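PDB 2RA5: putative transcriptional regulator, which probably acts as a GntR-family DNA-binding transcription factor, with a UTRA domain likely to bind a small-molecule effector. Local coordinates for the S,R meso-tartaric acid site. Residues are numbered along the deposited sequence; one frame, centred on the assembly and turned at random.

The S,R meso-tartaric acid site. Residues 138, 140, 150, 152, 170-172, 215. With SRT (S,R meso-tartaric acid), chain B.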
loop_
_atom_site.group_PDB
_atom_site.type_symbol
_atom_site.label_atom_id
_atom_site.label_comp_id
_atom_site.label_asym_id
_atom_site.label_seq_id
_atom_site.Cartn_x
_atom_site.Cartn_y
_atom_site.Cartn_z
ATOM N N ARG A 138 8.655 -8.968 15.948
ATOM C CA ARG A 138 7.351 -9.380 16.470
ATOM C C ARG A 138 6.540 -10.166 15.441
ATOM O O ARG A 138 6.562 -9.868 14.246
ATOM C CB ARG A 138 6.481 -8.195 16.902
ATOM C CG ARG A 138 7.002 -7.334 18.013
ATOM C CD ARG A 138 7.178 -5.918 17.476
ATOM N NE ARG A 138 6.081 -5.013 17.795
ATOM C CZ ARG A 138 5.839 -3.886 17.137
ATOM N NH1 ARG A 138 4.822 -3.105 17.483
ATOM N NH2 ARG A 138 6.612 -3.550 16.113
ATOM N N ARG A 140 2.581 -10.794 14.695
ATOM C CA ARG A 140 1.223 -10.362 15.020
ATOM C C ARG A 140 0.250 -11.437 14.595
ATOM O O ARG A 140 0.274 -11.895 13.450
ATOM C CB ARG A 140 0.873 -9.069 14.296
ATOM C CG ARG A 140 1.561 -7.873 14.867
ATOM C CD ARG A 140 0.716 -7.162 15.913
ATOM N NE ARG A 140 0.906 -5.720 15.756
ATOM C CZ ARG A 140 1.384 -4.908 16.692
ATOM N NH1 ARG A 140 1.689 -5.379 17.897
ATOM N NH2 ARG A 140 1.534 -3.615 16.425
ATOM N N LEU A 150 6.966 -8.444 11.908
ATOM C CA LEU A 150 7.448 -7.073 12.067
ATOM C C LEU A 150 8.879 -6.966 12.611
ATOM O O LEU A 150 9.104 -7.226 13.789
ATOM C CB LEU A 150 6.517 -6.304 13.014
ATOM C CG LEU A 150 4.998 -6.368 12.812
ATOM C CD1 LEU A 150 4.287 -5.407 13.752
ATOM C CD2 LEU A 150 4.624 -6.103 11.356
ATOM N N ASN A 152 11.797 -4.299 13.553
ATOM C CA ASN A 152 12.117 -2.882 13.744
ATOM C C ASN A 152 13.515 -2.575 14.285
ATOM O O ASN A 152 14.099 -3.352 15.042
ATOM C CB ASN A 152 11.041 -2.164 14.584
ATOM C CG ASN A 152 9.647 -2.283 13.971
ATOM O OD1 ASN A 152 9.184 -1.398 13.251
ATOM N ND2 ASN A 152 8.993 -3.391 14.226
ATOM N N GLY A 170 1.304 -1.203 21.237
ATOM C CA GLY A 170 2.028 -0.892 20.015
ATOM C C GLY A 170 3.336 -0.141 20.221
ATOM O O GLY A 170 3.554 0.540 21.227
ATOM N N LEU A 171 4.215 -0.256 19.239
ATOM C CA LEU A 171 5.544 0.336 19.336
ATOM C C LEU A 171 5.493 1.861 19.354
ATOM O O LEU A 171 6.282 2.497 20.053
ATOM C CB LEU A 171 6.430 -0.171 18.189
ATOM C CG LEU A 171 7.832 0.422 18.052
ATOM C CD1 LEU A 171 8.636 0.177 19.322
ATOM C CD2 LEU A 171 8.555 -0.137 16.827
ATOM N N TYR A 172 4.562 2.445 18.600
ATOM C CA TYR A 172 4.403 3.902 18.579
ATOM C C TYR A 172 3.963 4.459 19.928
ATOM O O TYR A 172 4.463 5.497 20.366
ATOM C CB TYR A 172 3.404 4.328 17.506
ATOM C CG TYR A 172 4.010 4.494 16.144
ATOM C CD1 TYR A 172 5.212 3.862 15.806
ATOM C CD2 TYR A 172 3.376 5.269 15.183
ATOM C CE1 TYR A 172 5.772 4.020 14.551
ATOM C CE2 TYR A 172 3.921 5.431 13.933
ATOM C CZ TYR A 172 5.112 4.806 13.617
ATOM O OH TYR A 172 5.624 4.985 12.353
ATOM N N ARG A 215 9.174 1.310 6.404
ATOM C CA ARG A 215 8.809 2.607 6.934
ATOM C C ARG A 215 9.956 3.225 7.736
ATOM O O ARG A 215 10.630 2.528 8.498
ATOM C CB ARG A 215 7.558 2.444 7.802
ATOM C CG ARG A 215 7.173 3.642 8.639
ATOM C CD ARG A 215 6.140 3.248 9.677
ATOM N NE ARG A 215 6.633 2.276 10.666
ATOM C CZ ARG A 215 5.842 1.520 11.430
ATOM N NH1 ARG A 215 6.363 0.664 12.308
ATOM N NH2 ARG A 215 4.521 1.611 11.318
HETATM O O1 SRT B . 5.367 -1.005 14.401
HETATM O O11 SRT B . 3.679 -1.361 12.997
HETATM C C1 SRT B . 4.142 -1.217 14.171
HETATM C C2 SRT B . 3.193 -1.346 15.349
HETATM O O2 SRT B . 3.889 -1.086 16.573
HETATM C C3 SRT B . 1.940 -0.459 15.188
HETATM O O3 SRT B . 0.836 -0.923 15.978
HETATM C C4 SRT B . 2.218 0.955 15.592
HETATM O O4 SRT B . 1.989 1.333 16.781
HETATM O O41 SRT B . 2.671 1.678 14.681
#
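O2, a hydroxyl of S,R meso-tartaric acid, is gripped by two donors, Arg138 NH1 and the backbone N of Leu171. The guanidinium of Arg138 meets it in plane, with NH1 pointing at O2, while Leu171 N, at the start of its helix, lies 2.8 Å from O2. Carboxylate oxygen O1 shows how one acid group can be shared between two arginines: Arg215 NH1 donates to it at 2.9 Å, again within the guanidinium plane, and Arg138 NH2 adds a longer, weak bond at 3.3 Å that closes a salt bridge. Arg138 reaches both oxygens through a chain bent at chi2 (119°) and chi3; Leu150 CD1 covers one face of its guanidinium, and Asn152 ND2 lies at its edge. An alanine in place of Arg138 would remove the guanidinium, with its bonds to O2 and O1, and would probably leave O2 with a weaker hold and O1 more dependent on Arg215. At the second hydroxyl, Arg140 NH2 lies 2.8 Å from O3, close enough for a hydrogen bond, though neither N-H points squarely at it. At the other end, carboxylate oxygen O41 rests over a face of the Tyr172 ring, while Tyr172 OH lies over the guanidinium of Arg215 and may help position it. The clustered arginines would favour an anion, although the tartrate may come from crystallisation. The pocket lies in the UTRA domain, between strands 132-142, 145-154 and 209-218 and the N-terminal end of helix 171-177, whose dipole may add to the attraction.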